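Local coordinates for tannase (Fusobacterium nucleatum subsp. nucleatum ATCC 25586, PDB 6YQ4), which probably hydrolyses the ester bonds of gallotannins as an alpha/beta-hydrolase enzyme, and carries a bound magnesium ion, at residues 437-442 against 479-484; 201-206 against 431-436; 168-173 against 208-213. One frame throughout, in Å; residues are numbered along the deposited sequence.

Contact 1 of 3, residues 437-442 against 479-484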
loop_
_atom_site.group_PDB
_atom_site.type_symbol
_atom_site.label_atom_id
_atom_site.label_comp_id
_atom_site.label_asym_id
_atom_site.label_seq_id
_atom_site.Cartn_x
_atom_site.Cartn_y
_atom_site.Cartn_z
ATOM N N ARG A 437 -1.398 -6.957 -8.567
ATOM C CA ARG A 437 -1.731 -7.989 -7.593
ATOM C C ARG A 437 -2.034 -7.297 -6.268
ATOM O O ARG A 437 -1.197 -6.549 -5.744
ATOM C CB ARG A 437 -0.600 -9.015 -7.445
ATOM C CG ARG A 437 -1.006 -10.250 -6.653
ATOM C CD ARG A 437 0.204 -11.056 -6.319
ATOM N NE ARG A 437 -0.093 -12.367 -5.743
ATOM C CZ ARG A 437 0.109 -12.694 -4.468
ATOM N NH1 ARG A 437 0.576 -11.786 -3.593
ATOM N NH2 ARG A 437 -0.166 -13.925 -4.057
ATOM N N ILE A 438 -3.227 -7.541 -5.742
ATOM C CA ILE A 438 -3.772 -6.824 -4.598
ATOM C C ILE A 438 -4.272 -7.870 -3.613
ATOM O O ILE A 438 -4.947 -8.830 -4.009
ATOM C CB ILE A 438 -4.903 -5.862 -5.022
ATOM C CG1 ILE A 438 -4.376 -4.722 -5.886
ATOM C CG2 ILE A 438 -5.607 -5.272 -3.850
ATOM C CD1 ILE A 438 -5.503 -3.941 -6.566
ATOM N N ARG A 439 -3.892 -7.721 -2.346
ATOM C CA ARG A 439 -4.271 -8.649 -1.291
ATOM C C ARG A 439 -4.792 -7.839 -0.130
ATOM O O ARG A 439 -4.151 -6.865 0.280
ATOM C CB ARG A 439 -3.091 -9.517 -0.815
ATOM C CG ARG A 439 -2.661 -10.664 -1.757
ATOM C CD ARG A 439 -3.822 -11.629 -2.061
ATOM N NE ARG A 439 -3.477 -12.684 -3.026
ATOM C CZ ARG A 439 -3.633 -12.581 -4.350
ATOM N NH1 ARG A 439 -4.123 -11.466 -4.893
ATOM N NH2 ARG A 439 -3.317 -13.601 -5.139
ATOM N N HIS A 440 -5.930 -8.237 0.419
ATOM C CA HIS A 440 -6.386 -7.661 1.684
ATOM C C HIS A 440 -7.026 -8.771 2.492
ATOM O O HIS A 440 -8.000 -9.374 2.038
ATOM C CB HIS A 440 -7.373 -6.513 1.464
ATOM C CG HIS A 440 -7.818 -5.864 2.734
ATOM N ND1 HIS A 440 -7.225 -4.725 3.237
ATOM C CD2 HIS A 440 -8.775 -6.216 3.626
ATOM C CE1 HIS A 440 -7.813 -4.391 4.372
ATOM N NE2 HIS A 440 -8.757 -5.280 4.631
ATOM N N GLY A 441 -6.495 -9.032 3.682
ATOM C CA GLY A 441 -6.913 -10.206 4.431
ATOM C C GLY A 441 -8.346 -10.114 4.935
ATOM O O GLY A 441 -8.839 -9.048 5.312
ATOM N N ALA A 442 -9.009 -11.271 4.973
ATOM C CA ALA A 442 -10.413 -11.350 5.360
ATOM C C ALA A 442 -10.680 -10.920 6.814
ATOM O O ALA A 442 -11.825 -10.592 7.137
ATOM C CB ALA A 442 -10.910 -12.778 5.105
ATOM N N ASP A 479 3.712 -10.016 2.343
ATOM C CA ASP A 479 4.797 -10.953 2.032
ATOM C C ASP A 479 4.619 -12.293 2.729
ATOM O O ASP A 479 5.601 -12.974 3.026
ATOM C CB ASP A 479 6.176 -10.369 2.384
ATOM C CG ASP A 479 6.532 -9.154 1.548
ATOM O OD1 ASP A 479 7.570 -8.532 1.847
ATOM O OD2 ASP A 479 5.794 -8.824 0.585
ATOM N N TYR A 480 3.379 -12.680 3.038
ATOM C CA TYR A 480 3.159 -13.953 3.710
ATOM C C TYR A 480 2.986 -15.102 2.725
ATOM O O TYR A 480 2.769 -16.240 3.149
ATOM C CB TYR A 480 1.940 -13.863 4.623
ATOM C CG TYR A 480 0.805 -13.119 3.976
ATOM C CD1 TYR A 480 0.627 -11.767 4.206
ATOM C CD2 TYR A 480 -0.083 -13.764 3.123
ATOM C CE1 TYR A 480 -0.389 -11.078 3.622
ATOM C CE2 TYR A 480 -1.097 -13.069 2.512
ATOM C CZ TYR A 480 -1.247 -11.728 2.767
ATOM O OH TYR A 480 -2.266 -11.015 2.188
ATOM N N ASP A 481 3.117 -14.826 1.432
ATOM C CA ASP A 481 2.815 -15.762 0.351
ATOM C C ASP A 481 3.848 -15.628 -0.764
ATOM O O ASP A 481 3.511 -15.564 -1.948
ATOM C CB ASP A 481 1.414 -15.487 -0.195
ATOM C CG ASP A 481 1.249 -14.039 -0.668
ATOM O OD1 ASP A 481 0.288 -13.751 -1.412
ATOM O OD2 ASP A 481 2.092 -13.181 -0.300
ATOM N N LEU A 482 5.136 -15.572 -0.399
ATOM C CA LEU A 482 6.153 -15.232 -1.398
ATOM C C LEU A 482 6.194 -16.230 -2.548
ATOM O O LEU A 482 6.555 -15.861 -3.674
ATOM C CB LEU A 482 7.537 -15.130 -0.754
ATOM C CG LEU A 482 7.674 -13.938 0.197
ATOM C CD1 LEU A 482 9.111 -13.747 0.651
ATOM C CD2 LEU A 482 7.144 -12.670 -0.450
ATOM N N GLU A 483 5.871 -17.503 -2.294
ATOM C CA GLU A 483 5.905 -18.480 -3.382
ATOM C C GLU A 483 4.844 -18.149 -4.430
ATOM O O GLU A 483 5.145 -18.050 -5.618
ATOM C CB GLU A 483 5.718 -19.902 -2.851
ATOM C CG GLU A 483 5.380 -20.903 -3.951
ATOM C CD GLU A 483 5.501 -22.360 -3.504
ATOM O OE1 GLU A 483 5.487 -23.260 -4.374
ATOM O OE2 GLU A 483 5.607 -22.608 -2.287
ATOM N N GLU A 484 3.611 -17.897 -3.991
ATOM C CA GLU A 484 2.559 -17.462 -4.909
ATOM C C GLU A 484 2.900 -16.130 -5.572
ATOM O O GLU A 484 2.649 -15.947 -6.769
ATOM C CB GLU A 484 1.234 -17.368 -4.157
ATOM C CG GLU A 484 1.041 -18.532 -3.229
ATOM C CD GLU A 484 -0.353 -18.592 -2.655
ATOM O OE1 GLU A 484 -0.478 -18.577 -1.400
ATOM O OE2 GLU A 484 -1.315 -18.664 -3.456
HETATM O O HOH W 1 -2.424 -14.941 -1.322
HETATM O O HOH W 2 -2.473 -16.416 -3.612
#

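Contact 2 of 3, residues 201-206 against 431-436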
loop_
_atom_site.group_PDB
_atom_site.type_symbol
_atom_site.label_atom_id
_atom_site.label_comp_id
_atom_site.label_asym_id
_atom_site.label_seq_id
_atom_site.Cartn_x
_atom_site.Cartn_y
_atom_site.Cartn_z
ATOM N N PHE A 201 6.221 -1.596 -14.528
ATOM C CA PHE A 201 5.663 -2.712 -15.279
ATOM C C PHE A 201 4.500 -3.382 -14.550
ATOM O O PHE A 201 3.514 -3.770 -15.188
ATOM C CB PHE A 201 6.757 -3.732 -15.606
ATOM C CG PHE A 201 6.260 -4.933 -16.388
ATOM C CD1 PHE A 201 5.999 -4.848 -17.747
ATOM C CD2 PHE A 201 6.031 -6.144 -15.743
ATOM C CE1 PHE A 201 5.524 -5.972 -18.475
ATOM C CE2 PHE A 201 5.560 -7.251 -16.435
ATOM C CZ PHE A 201 5.308 -7.165 -17.821
ATOM N N ALA A 202 4.578 -3.526 -13.230
ATOM C CA ALA A 202 3.529 -4.217 -12.497
ATOM C C ALA A 202 3.574 -3.787 -11.039
ATOM O O ALA A 202 4.625 -3.417 -10.524
ATOM C CB ALA A 202 3.672 -5.739 -12.613
ATOM N N VAL A 203 2.414 -3.831 -10.392
ATOM C CA VAL A 203 2.237 -3.414 -9.011
ATOM C C VAL A 203 1.843 -4.639 -8.208
ATOM O O VAL A 203 0.934 -5.378 -8.605
ATOM C CB VAL A 203 1.144 -2.333 -8.876
ATOM C CG1 VAL A 203 0.798 -2.112 -7.433
ATOM C CG2 VAL A 203 1.571 -1.054 -9.500
ATOM N N SER A 204 2.507 -4.850 -7.084
ATOM C CA SER A 204 1.994 -5.718 -6.042
ATOM C C SER A 204 1.800 -4.874 -4.792
ATOM O O SER A 204 2.692 -4.110 -4.422
ATOM C CB SER A 204 2.936 -6.894 -5.759
ATOM O OG SER A 204 2.700 -7.364 -4.438
ATOM N N ALA A 205 0.628 -5.007 -4.162
ATOM C CA ALA A 205 0.199 -4.162 -3.048
ATOM C C ALA A 205 -0.546 -5.016 -2.034
ATOM O O ALA A 205 -1.651 -5.495 -2.315
ATOM C CB ALA A 205 -0.694 -3.009 -3.504
ATOM N N TYR A 206 0.056 -5.194 -0.860
ATOM C CA TYR A 206 -0.592 -5.838 0.274
ATOM C C TYR A 206 -1.283 -4.776 1.103
ATOM O O TYR A 206 -0.677 -3.756 1.430
ATOM C CB TYR A 206 0.415 -6.583 1.148
ATOM C CG TYR A 206 1.093 -7.732 0.449
ATOM C CD1 TYR A 206 2.251 -7.530 -0.288
ATOM C CD2 TYR A 206 0.561 -9.023 0.515
ATOM C CE1 TYR A 206 2.867 -8.582 -0.933
ATOM C CE2 TYR A 206 1.167 -10.088 -0.121
ATOM C CZ TYR A 206 2.312 -9.857 -0.840
ATOM O OH TYR A 206 2.923 -10.897 -1.450
ATOM N N THR A 431 -3.748 4.198 -18.326
ATOM C CA THR A 431 -2.722 3.858 -17.355
ATOM C C THR A 431 -1.827 2.784 -17.945
ATOM O O THR A 431 -2.317 1.794 -18.498
ATOM C CB THR A 431 -3.367 3.392 -16.046
ATOM O OG1 THR A 431 -4.035 4.500 -15.446
ATOM C CG2 THR A 431 -2.328 2.888 -15.070
ATOM N N SER A 432 -0.510 3.027 -17.900
ATOM C CA SER A 432 0.431 2.206 -18.656
ATOM C C SER A 432 0.782 0.911 -17.937
ATOM O O SER A 432 1.177 -0.062 -18.594
ATOM C CB SER A 432 1.719 2.990 -18.978
ATOM O OG SER A 432 2.382 3.520 -17.831
ATOM N N THR A 433 0.658 0.873 -16.615
ATOM C CA THR A 433 0.967 -0.341 -15.872
ATOM C C THR A 433 -0.170 -1.341 -16.070
ATOM O O THR A 433 -1.304 -1.089 -15.652
ATOM C CB THR A 433 1.174 -0.026 -14.391
ATOM O OG1 THR A 433 2.282 0.877 -14.252
ATOM C CG2 THR A 433 1.471 -1.288 -13.611
ATOM N N LYS A 434 0.136 -2.481 -16.690
ATOM C CA LYS A 434 -0.917 -3.438 -17.011
ATOM C C LYS A 434 -1.275 -4.343 -15.831
ATOM O O LYS A 434 -2.451 -4.667 -15.644
ATOM C CB LYS A 434 -0.512 -4.282 -18.228
ATOM C CG LYS A 434 -1.625 -4.441 -19.287
ATOM C CD LYS A 434 -1.191 -5.345 -20.483
ATOM C CE LYS A 434 -1.984 -6.668 -20.525
ATOM N NZ LYS A 434 -1.703 -7.476 -21.769
ATOM N N TYR A 435 -0.302 -4.785 -15.036
ATOM C CA TYR A 435 -0.506 -5.904 -14.118
ATOM C C TYR A 435 -0.487 -5.470 -12.655
ATOM O O TYR A 435 0.375 -4.692 -12.231
ATOM C CB TYR A 435 0.552 -6.973 -14.352
ATOM C CG TYR A 435 0.673 -7.420 -15.782
ATOM C CD1 TYR A 435 -0.261 -8.299 -16.332
ATOM C CD2 TYR A 435 1.709 -6.964 -16.584
ATOM C CE1 TYR A 435 -0.172 -8.711 -17.638
ATOM C CE2 TYR A 435 1.829 -7.376 -17.886
ATOM C CZ TYR A 435 0.868 -8.252 -18.414
ATOM O OH TYR A 435 0.963 -8.692 -19.702
ATOM N N TRP A 436 -1.435 -6.002 -11.884
ATOM C CA TRP A 436 -1.733 -5.561 -10.521
ATOM C C TRP A 436 -2.091 -6.776 -9.690
ATOM O O TRP A 436 -2.988 -7.533 -10.067
ATOM C CB TRP A 436 -2.911 -4.561 -10.476
ATOM C CG TRP A 436 -2.654 -3.326 -11.295
ATOM C CD1 TRP A 436 -2.585 -3.234 -12.670
ATOM C CD2 TRP A 436 -2.399 -2.018 -10.793
ATOM N NE1 TRP A 436 -2.295 -1.942 -13.041
ATOM C CE2 TRP A 436 -2.174 -1.180 -11.902
ATOM C CE3 TRP A 436 -2.322 -1.471 -9.501
ATOM C CZ2 TRP A 436 -1.907 0.182 -11.759
ATOM C CZ3 TRP A 436 -2.075 -0.119 -9.369
ATOM C CH2 TRP A 436 -1.858 0.691 -10.485
HETATM O O HOH W 3 2.992 -3.077 -17.607
#

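Contact 3 of 3, residues 168-173 against 208-213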
loop_
_atom_site.group_PDB
_atom_site.type_symbol
_atom_site.label_atom_id
_atom_site.label_comp_id
_atom_site.label_asym_id
_atom_site.label_seq_id
_atom_site.Cartn_x
_atom_site.Cartn_y
_atom_site.Cartn_z
ATOM N N GLY A 168 2.939 1.317 2.409
ATOM C CA GLY A 168 3.818 1.021 1.293
ATOM C C GLY A 168 3.141 0.313 0.139
ATOM O O GLY A 168 3.645 0.372 -0.989
ATOM N N GLY A 169 2.025 -0.374 0.399
ATOM C CA GLY A 169 1.199 -0.861 -0.695
ATOM C C GLY A 169 0.489 0.271 -1.409
ATOM O O GLY A 169 0.371 0.269 -2.637
ATOM N N ALA A 170 0.016 1.262 -0.650
ATOM C CA ALA A 170 -0.531 2.466 -1.266
ATOM C C ALA A 170 0.472 3.109 -2.225
ATOM O O ALA A 170 0.113 3.502 -3.338
ATOM C CB ALA A 170 -0.946 3.447 -0.174
ATOM N N LEU A 171 1.736 3.221 -1.815
ATOM C CA LEU A 171 2.721 3.878 -2.668
ATOM C C LEU A 171 3.050 3.025 -3.890
ATOM O O LEU A 171 3.194 3.540 -5.011
ATOM C CB LEU A 171 3.976 4.169 -1.852
ATOM C CG LEU A 171 3.861 5.207 -0.729
ATOM C CD1 LEU A 171 5.205 5.337 -0.038
ATOM C CD2 LEU A 171 3.379 6.576 -1.261
ATOM N N SER A 172 3.172 1.715 -3.696
ATOM C CA SER A 172 3.349 0.825 -4.842
ATOM C C SER A 172 2.188 0.969 -5.836
ATOM O O SER A 172 2.404 1.177 -7.039
ATOM C CB SER A 172 3.505 -0.606 -4.332
ATOM O OG SER A 172 3.218 -1.531 -5.334
ATOM N N ALA A 173 0.951 0.966 -5.340
ATOM C CA ALA A 173 -0.211 1.170 -6.212
ATOM C C ALA A 173 -0.191 2.545 -6.875
ATOM O O ALA A 173 -0.451 2.669 -8.080
ATOM C CB ALA A 173 -1.502 0.988 -5.416
ATOM N N PRO A 208 -3.264 -2.199 0.887
ATOM C CA PRO A 208 -2.928 -0.781 0.696
ATOM C C PRO A 208 -3.832 0.111 1.532
ATOM O O PRO A 208 -5.050 -0.055 1.548
ATOM C CB PRO A 208 -3.159 -0.545 -0.805
ATOM C CG PRO A 208 -4.072 -1.655 -1.255
ATOM C CD PRO A 208 -3.770 -2.831 -0.350
ATOM N N ILE A 209 -3.228 1.071 2.222
ATOM C CA ILE A 209 -3.989 2.091 2.935
ATOM C C ILE A 209 -4.070 3.310 2.026
ATOM O O ILE A 209 -3.281 4.251 2.193
ATOM C CB ILE A 209 -3.345 2.443 4.302
ATOM C CG1 ILE A 209 -3.092 1.196 5.157
ATOM C CG2 ILE A 209 -4.162 3.462 5.100
ATOM C CD1 ILE A 209 -4.302 0.375 5.443
ATOM N N THR A 210 -4.993 3.293 1.044
ATOM C CA THR A 210 -5.222 4.386 0.079
ATOM C C THR A 210 -6.624 4.962 0.163
ATOM O O THR A 210 -7.422 4.610 1.042
ATOM C CB THR A 210 -5.081 3.984 -1.396
ATOM O OG1 THR A 210 -5.571 2.646 -1.630
ATOM C CG2 THR A 210 -3.728 4.238 -1.938
ATOM N N ASN A 211 -6.936 5.799 -0.841
ATOM C CA ASN A 211 -8.221 6.488 -0.927
ATOM C C ASN A 211 -8.563 7.169 0.399
ATOM O O ASN A 211 -9.707 7.103 0.871
ATOM C CB ASN A 211 -9.304 5.508 -1.327
ATOM C CG ASN A 211 -10.421 6.145 -2.107
ATOM O OD1 ASN A 211 -10.548 7.367 -2.139
ATOM N ND2 ASN A 211 -11.234 5.301 -2.784
ATOM N N LEU A 212 -7.557 7.837 0.998
ATOM C CA LEU A 212 -7.639 8.227 2.411
ATOM C C LEU A 212 -8.863 9.090 2.701
ATOM O O LEU A 212 -9.592 8.846 3.668
ATOM C CB LEU A 212 -6.363 8.953 2.837
ATOM C CG LEU A 212 -5.205 7.969 2.839
ATOM C CD1 LEU A 212 -3.914 8.661 3.180
ATOM C CD2 LEU A 212 -5.524 6.845 3.790
ATOM N N GLU A 213 -9.121 10.091 1.863
ATOM C CA GLU A 213 -10.271 10.957 2.096
ATOM C C GLU A 213 -11.614 10.229 1.968
ATOM O O GLU A 213 -12.620 10.753 2.461
ATOM C CB GLU A 213 -10.220 12.161 1.135
ATOM C CG GLU A 213 -10.393 11.840 -0.350
ATOM C CD GLU A 213 -9.079 11.501 -1.021
ATOM O OE1 GLU A 213 -8.178 11.034 -0.286
ATOM O OE2 GLU A 213 -8.948 11.671 -2.270
#

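Contact 1 of 3, residues 437-442 against 479-484
Arg437 and Asp481 meet tip to tip in a salt bridge on the face of the alpha/beta-hydrolase sheet that helix 482-493 covers. The bridge ties strand 435-439 to its start. Arg437 approaches end-on and gives both terminal nitrogens to a single oxygen. NH2 lies 2.7 Å from Asp481 OD1, with an N-H...O angle of 151°. NH1 lies 2.9 Å from Asp481 OD1 and is more bent. OD1 sits in the guanidinium plane, but both nitrogens come to it from the same face of the carboxylate, whose plane is turned by 41°. The extended Arg437 chain, with CG anti to the backbone N (chi1 -169°), spans from strand to helix. The other oxygen, Asp481 OD2, bonds to Tyr206 OH of strand 202-206.

Arg439 joins mainly through water. Its chain bends at chi2 and lays its guanidinium over one face of that of Arg437, offset toward the rim, each CZ 3.4 to 3.6 Å above the other plane. The carboxylates nearby probably offset the two like charges. One water accepts from Arg439 NE and donates to Asp481 OD1. A second donates to Glu484 OE2 and accepts a weak bond from Arg439 NH2. Arg439 NH1 turns back to Ile438 O, and NH2 bonds to Asn467 OD1.

Van der Waals contact is slight. Glu484 CB lies 3.7 Å from Arg437 NH2, and Tyr480 OH rests 3.5 Å from Arg439 CB.

Contact 2 of 3, residues 201-206 against 431-436
Val203 lies over one face of the Trp436 indole where two parallel strands of the central alpha/beta-hydrolase sheet run side by side. Such parallel pairing is characteristic of the core of this fold. Val203 CG1 is anti to the backbone N (chi1 169°), which leaves CG2 to sit over the six-membered ring. CG2 is 3.9 Å from the centroid of that ring and 16° off its normal, a CH-pi contact. Val203 CB touches Trp436 CE3 at 3.6 Å. The indole is held from its other end: Trp436 NE1 donates to Thr433 O at 2.9 Å. This bond to a carbonyl two residues before the strand limits the ring's rotation.

On the other face of the sheet Ala202 CB meets Tyr435 CB at 3.8 Å. Beyond them the Phe201 and Tyr435 rings cross obliquely, with planes 47° apart and Phe201 CZ 3.5 Å from Tyr435 CE2. Phe201 reaches there because its CG is anti to the backbone N. Thr433 turns its methyl CG2 to Phe201 O and Ala202 CA, while its OG1 bonds to Ile200 O.

The strands are joined by Val203 N to Tyr435 O, 2.9 Å. Where they part, a water links Phe201 O to Lys434 N.

Strand 202-206 has strand 160-163 as its other neighbour. Helix 482-493 covers Phe201 and Tyr435 through Val492. Helix 167-177 covers Val203 and Trp436 through Ser172 and Ala173.

Contact 3 of 3, residues 168-173 against 208-213
Ala170 and Pro208 pack where the helix after a probable nucleophile elbow of the alpha/beta-hydrolase fold meets the loop after strand 202-206. The Gly-x-Ser-x-Gly pattern places Gly168 at the start of this helix, just beyond Ser166, the likely nucleophile. The tight part lies along Gly169 and Ala170, and between these segments the contact is van der Waals only. The CA atoms of Gly169 and Pro208 are only 4.4 Å apart. Gly169 has no side chain, and Pro208 comes right up to the helix backbone there. Pro208 CB lies alongside the peptide linking the two helix residues, 3.7 Å from Ala170 N.

The rest is looser. Beyond Thr210 the chain leads away into helix 212-223. Leu212 there packs on Glu365 and Leu368 of helix 364-368, and Glu213 is partly exposed. The Ile209 side chain touches Ser166; a glycerol, probably from the crystallisation liquor, lies about 4 Å from it. Ile209 O bonds to Tyr82 OH.

Back at the helix, the Ala170 methyl is met by two groups: Ala170 CB lies 3.4 Å from Ile209 O and 3.4 Å from Thr210 CG2.

Overall arrangement
Contact 2 pairs strands 202-206 and 435-439, neighbours in the central sheet. Contact 1 continues from the second strand, and contact 3 lies against the first. The centres of contacts 1 and 2 are about 14 Å apart. Arg437 N joins them, 2.8 Å from Val203 O. The centres of contacts 2 and 3 are about 13 Å apart. Ser172 OG connects these two, 2.8 Å from Ser204 O. Contacts 1 and 3 barely touch, through Arg439 O and Pro208 CD at 4.1 Å. Contact 3 is beside the probable catalytic triad of Ser166, His476 and Asp444, which Ile209 touches, and Tyr480 of contact 1 lies near it. The magnesium ion is remote, about 13 Å from the Phe201 side chain in contact 2.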